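Local coordinates for protein methylthioribose-1-phosphate isomerase (PDB 1W2W) that catalyses the interconversion of methylthioribose-1-phosphate and methylthioribulose-1-phosphate in the methionine salvage pathway, at residues 63-66 with 67-70; 186-190 with 191-195. All coordinates share one frame; numbering follows the deposited sequence.

The two contacts illustrate how one chain holds itself together locally in quite different ways: contact 1 by regular helical bonding and contact 2 by two tight turns, one closed by a threonine hydroxyl and one flanked by glycines. Both belong to the N-terminal piece of the isomerase, within the same family region, and they come in series along the chain. Contact 1 lies on helix 53-73; contact 2 occupies the end of the loop that follows strand 174-179 and the start of helix 194-210. They do not touch: their centres are about 25 Å apart, on opposite sides of the chain's centre. Contact 1 is away from the predicted catalytic position C181, whereas contact 2 lies close to it, next to another protein chain.

Contact 1. Residues 63-66 with 67-70; sequences SVLT and EVQL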
ATOM      1  N   SER A  63     -28.685  14.625  -8.937  1.00 12.67           N
ATOM      2  CA  SER A  63     -28.296  15.619  -9.938  1.00 13.49           C
ATOM      3  C   SER A  63     -29.315  15.714 -11.078  1.00 13.87           C
ATOM      4  O   SER A  63     -29.452  16.770 -11.701  1.00 14.79           O
ATOM      5  CB  SER A  63     -26.876  15.376 -10.472  1.00 13.22           C
ATOM      6  OG  SER A  63     -26.849  14.341 -11.444  1.00 13.94           O
ATOM      7  N   VAL A  64     -30.023  14.619 -11.346  1.00 13.82           N
ATOM      8  CA  VAL A  64     -31.121  14.647 -12.317  1.00 13.56           C
ATOM      9  C   VAL A  64     -32.265  15.500 -11.761  1.00 13.97           C
ATOM     10  O   VAL A  64     -32.861  16.333 -12.467  1.00 13.76           O
ATOM     11  CB  VAL A  64     -31.627  13.221 -12.628  1.00 12.58           C
ATOM     12  CG1 VAL A  64     -32.694  13.263 -13.723  1.00 13.70           C
ATOM     13  CG2 VAL A  64     -30.490  12.315 -13.077  1.00 12.41           C
ATOM     14  N   LEU A  65     -32.577  15.308 -10.485  1.00 13.99           N
ATOM     15  CA  LEU A  65     -33.634  16.094  -9.859  1.00 13.32           C
ATOM     16  C   LEU A  65     -33.284  17.582  -9.797  1.00 13.66           C
ATOM     17  O   LEU A  65     -34.116  18.428 -10.129  1.00 14.04           O
ATOM     18  CB  LEU A  65     -34.003  15.553  -8.470  1.00 13.05           C
ATOM     19  CG  LEU A  65     -35.055  16.364  -7.689  1.00 12.16           C
ATOM     20  CD1 LEU A  65     -36.403  16.378  -8.426  1.00 13.83           C
ATOM     21  CD2 LEU A  65     -35.231  15.801  -6.284  1.00 12.74           C
ATOM     22  N   THR A  66     -32.072  17.932  -9.381  1.00 12.85           N
ATOM     23  CA  THR A  66     -31.717  19.353  -9.376  1.00 14.00           C
ATOM     24  C   THR A  66     -31.778  19.938 -10.787  1.00 14.66           C
ATOM     25  O   THR A  66     -32.167  21.097 -10.958  1.00 15.82           O
ATOM     26  CB  THR A  66     -30.334  19.634  -8.737  1.00 13.63           C
ATOM     27  OG1 THR A  66     -29.329  18.828  -9.357  1.00 13.96           O
ATOM     28  CG2 THR A  66     -30.294  19.213  -7.281  1.00 15.13           C
ATOM     29  N   GLU A  67     -31.399  19.145 -11.789  1.00 13.71           N
ATOM     30  CA  GLU A  67     -31.447  19.616 -13.172  1.00 15.37           C
ATOM     31  C   GLU A  67     -32.879  19.907 -13.615  1.00 16.44           C
ATOM     32  O   GLU A  67     -33.154  20.966 -14.195  1.00 16.57           O
ATOM     33  CB  GLU A  67     -30.774  18.650 -14.150  1.00 15.19           C
ATOM     34  CG  GLU A  67     -30.911  19.123 -15.592  1.00 14.88           C
ATOM     35  CD  GLU A  67     -29.783  18.648 -16.477  1.00 16.19           C
ATOM     36  OE1 GLU A  67     -30.055  18.264 -17.633  1.00 16.44           O
ATOM     37  OE2 GLU A  67     -28.620  18.659 -16.020  1.00 16.67           O
ATOM     38  N   VAL A  68     -33.803  18.988 -13.349  1.00 16.91           N
ATOM     39  CA  VAL A  68     -35.162  19.211 -13.837  1.00 18.25           C
ATOM     40  C   VAL A  68     -35.832  20.350 -13.086  1.00 18.07           C
ATOM     41  O   VAL A  68     -36.664  21.078 -13.643  1.00 16.86           O
ATOM     42  CB  VAL A  68     -36.028  17.939 -13.836  1.00 19.29           C
ATOM     43  CG1 VAL A  68     -35.405  16.853 -14.718  1.00 20.64           C
ATOM     44  CG2 VAL A  68     -36.249  17.458 -12.441  1.00 19.63           C
ATOM     45  N   GLN A  69     -35.465  20.525 -11.819  1.00 16.65           N
ATOM     46  CA  GLN A  69     -36.010  21.640 -11.055  1.00 16.93           C
ATOM     47  C   GLN A  69     -35.441  22.975 -11.492  1.00 18.55           C
ATOM     48  O   GLN A  69     -36.145  23.987 -11.488  1.00 18.99           O
ATOM     49  CB  GLN A  69     -35.847  21.423  -9.551  1.00 16.22           C
ATOM     50  CG  GLN A  69     -36.566  20.150  -9.116  1.00 14.22           C
ATOM     51  CD  GLN A  69     -36.748  20.047  -7.625  1.00 14.77           C
ATOM     52  OE1 GLN A  69     -35.930  20.567  -6.856  1.00 13.98           O
ATOM     53  NE2 GLN A  69     -37.820  19.390  -7.202  1.00 15.08           N
ATOM     54  N   LEU A  70     -34.173  22.976 -11.885  1.00 19.00           N
ATOM     55  CA  LEU A  70     -33.548  24.184 -12.407  1.00 21.25           C
ATOM     56  C   LEU A  70     -34.191  24.611 -13.730  1.00 22.56           C
ATOM     57  O   LEU A  70     -34.449  25.795 -13.948  1.00 22.98           O
ATOM     58  CB  LEU A  70     -32.041  23.971 -12.587  1.00 20.87           C
ATOM     59  CG  LEU A  70     -31.197  25.156 -13.067  1.00 21.53           C
ATOM     60  CD1 LEU A  70     -31.487  26.397 -12.254  1.00 21.99           C
ATOM     61  CD2 LEU A  70     -29.708  24.822 -13.014  1.00 22.05           C
TER
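The second half of helix 53-73 carries this contact, largely buried, and here each carbonyl of 63-66 receives the amide four residues on. L65 O takes Q69 N at 3.0 Å with an N-H...O angle of 159°, and V64 O takes V68 N in much the same way. E67 N instead sits above the carbonyl plane of S63, a less straight bond at 3.1 Å. Along one flank L65 and Q69 lie obliquely over each other: L65 CD1 rests 3.5 Å from Q69 NE2, while Q69 CG lies against the L65 carbonyl, 3.2 Å from its oxygen. With CG anti to the backbone N (chi1 177°), the L65 side chain stands out from the helix and its CD1 branch comes against the Q69 amide. V68 straddles two carbonyls, CG1 coming within 3.4 Å of V64 O and CG2 within 3.3 Å of L65 O. Beyond the helix, the Q69 amide is gripped at both ends: NE2 bonds D133 OD1 and P13 O, and OE1 accepts from V16 N. E67 reaches R98 in a salt bridge and also bonds Y83 OH and I38 N. Two buried polar ends thus have their partners outside the helix, and for E67 the pairing with R98 and two further donors would probably keep the carboxylate charged.

Contact 2. Residues 186-190 with 191-195; sequences LATSG and YGTAL
T188 aims its CB toward G192, and the two branches beyond it divide the work. With OG1 set between the backbone N and the carbonyl carbon (chi1 69°), the hydroxyl faces the chain that follows: OG1 accepts from G190 N at 3.0 Å in a nearly straight bond (159°), and in turn bonds G184 O, back along the loop. The same oxygen lies 3.6 Å from G192 CA, close to the glycine without bonding it. The methyl, beside the T188 backbone N, meets apolar atoms instead: CG2 is 4.0 Å from G192 CA and 4.4 Å from T193 CG2. An alanine here is likely to leave G190 N without its acceptor and G184 O without its donor, so that the bend into the two glycines would be less firmly fixed. A threonine oxygen that accepts from the backbone N two residues on makes an ST turn, and a second tight turn follows directly. G190 O takes G192 N at 2.9 Å in a weak, bent bond (136°), which with the positive phi and negative psi of Y191 makes a classic gamma turn. N151 ND2 also donates to G190 O, tying the turn to helix 129-168. At both G190 and G192 a side chain would jam against the preceding carbonyl oxygen. Y191 CB lies only 2.9 Å from G190 O, an approach imposed by the turn, while the far end of the ring leaves it and bonds through OH to S200 OG on helix 194-210. T193 then takes the N-cap position of that helix, though its side chain makes no capping bond; it lies about 9 Å from the side chain of C181, the predicted transition-state stabilizer, and packs against an apolar side chain of another protein chain.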
ATOM      1  N   LEU A 186     -19.457   7.974   4.619  1.00 11.59           N
ATOM      2  CA  LEU A 186     -18.883   8.674   3.475  1.00 11.45           C
ATOM      3  C   LEU A 186     -19.117   8.004   2.125  1.00 11.60           C
ATOM      4  O   LEU A 186     -18.904   8.633   1.086  1.00 12.36           O
ATOM      5  CB  LEU A 186     -17.395   8.985   3.693  1.00 12.24           C
ATOM      6  CG  LEU A 186     -17.113   9.999   4.808  1.00 11.74           C
ATOM      7  CD1 LEU A 186     -15.645   9.932   5.249  1.00 10.56           C
ATOM      8  CD2 LEU A 186     -17.473  11.420   4.353  1.00 10.23           C
ATOM      9  N   ALA A 187     -19.537   6.737   2.146  1.00  9.92           N
ATOM     10  CA  ALA A 187     -19.729   5.963   0.916  1.00  9.61           C
ATOM     11  C   ALA A 187     -21.199   5.738   0.579  1.00  9.90           C
ATOM     12  O   ALA A 187     -21.510   5.108  -0.431  1.00  9.47           O
ATOM     13  CB  ALA A 187     -19.002   4.616   1.021  1.00  9.26           C
ATOM     14  N   THR A 188     -22.091   6.249   1.425  1.00  9.62           N
ATOM     15  CA  THR A 188     -23.502   5.844   1.399  1.00 11.12           C
ATOM     16  C   THR A 188     -24.378   7.002   1.880  1.00 10.94           C
ATOM     17  O   THR A 188     -23.915   8.131   2.002  1.00 12.11           O
ATOM     18  CB  THR A 188     -23.779   4.594   2.288  1.00 10.26           C
ATOM     19  OG1 THR A 188     -23.632   4.913   3.686  1.00 11.37           O
ATOM     20  CG2 THR A 188     -22.806   3.447   2.019  1.00 11.63           C
ATOM     21  N   SER A 189     -25.646   6.726   2.177  1.00 11.73           N
ATOM     22  CA  SER A 189     -26.511   7.751   2.743  1.00 12.96           C
ATOM     23  C   SER A 189     -26.224   7.903   4.239  1.00 12.88           C
ATOM     24  O   SER A 189     -26.785   8.798   4.896  1.00 13.60           O
ATOM     25  CB  SER A 189     -27.990   7.384   2.529  1.00 12.64           C
ATOM     26  OG  SER A 189     -28.309   6.224   3.288  1.00 13.51           O
ATOM     27  N   GLY A 190     -25.368   7.039   4.789  1.00 11.83           N
ATOM     28  CA  GLY A 190     -25.109   7.044   6.220  1.00 11.84           C
ATOM     29  C   GLY A 190     -25.078   5.648   6.818  1.00 11.52           C
ATOM     30  O   GLY A 190     -25.742   4.745   6.318  1.00 10.82           O
ATOM     31  N   TYR A 191     -24.299   5.488   7.882  1.00 11.13           N
ATOM     32  CA  TYR A 191     -24.125   4.211   8.589  1.00 10.81           C
ATOM     33  C   TYR A 191     -23.232   3.179   7.865  1.00 10.71           C
ATOM     34  O   TYR A 191     -22.228   2.712   8.414  1.00 12.07           O
ATOM     35  CB  TYR A 191     -25.460   3.594   9.006  1.00 10.58           C
ATOM     36  CG  TYR A 191     -25.299   2.593  10.124  1.00 11.64           C
ATOM     37  CD1 TYR A 191     -25.148   3.024  11.436  1.00 13.10           C
ATOM     38  CD2 TYR A 191     -25.276   1.227   9.868  1.00 12.11           C
ATOM     39  CE1 TYR A 191     -24.996   2.128  12.467  1.00 13.54           C
ATOM     40  CE2 TYR A 191     -25.122   0.317  10.892  1.00 12.94           C
ATOM     41  CZ  TYR A 191     -24.975   0.778  12.192  1.00 13.76           C
ATOM     42  OH  TYR A 191     -24.820  -0.087  13.246  1.00 13.58           O
ATOM     43  N   GLY A 192     -23.576   2.840   6.624  1.00 10.40           N
ATOM     44  CA  GLY A 192     -22.631   2.132   5.774  1.00 10.88           C
ATOM     45  C   GLY A 192     -22.922   0.642   5.675  1.00 11.29           C
ATOM     46  O   GLY A 192     -23.855   0.125   6.302  1.00 11.19           O
ATOM     47  N   THR A 193     -22.094  -0.042   4.891  1.00  9.98           N
ATOM     48  CA  THR A 193     -22.293  -1.455   4.609  1.00 10.90           C
ATOM     49  C   THR A 193     -21.311  -2.258   5.451  1.00 10.37           C
ATOM     50  O   THR A 193     -21.646  -2.604   6.574  1.00 10.12           O
ATOM     51  CB  THR A 193     -22.190  -1.752   3.110  1.00 11.28           C
ATOM     52  OG1 THR A 193     -20.918  -1.311   2.599  1.00 11.22           O
ATOM     53  CG2 THR A 193     -23.223  -0.928   2.355  1.00 11.67           C
ATOM     54  N   ALA A 194     -20.108  -2.540   4.962  1.00  9.71           N
ATOM     55  CA  ALA A 194     -19.160  -3.250   5.826  1.00  9.78           C
ATOM     56  C   ALA A 194     -18.892  -2.451   7.112  1.00  9.00           C
ATOM     57  O   ALA A 194     -18.836  -3.023   8.197  1.00 10.10           O
ATOM     58  CB  ALA A 194     -17.854  -3.585   5.088  1.00  8.97           C
ATOM     59  N   LEU A 195     -18.728  -1.135   7.006  1.00  9.87           N
ATOM     60  CA  LEU A 195     -18.519  -0.330   8.212  1.00 10.25           C
ATOM     61  C   LEU A 195     -19.781  -0.304   9.076  1.00  9.99           C
ATOM     62  O   LEU A 195     -19.688  -0.133  10.289  1.00  9.99           O
ATOM     63  CB  LEU A 195     -18.026   1.092   7.910  1.00  9.61           C
ATOM     64  CG  LEU A 195     -17.334   1.785   9.096  1.00 11.64           C
ATOM     65  CD1 LEU A 195     -16.012   1.092   9.430  1.00 10.77           C
ATOM     66  CD2 LEU A 195     -17.089   3.257   8.781  1.00 12.15           C
TER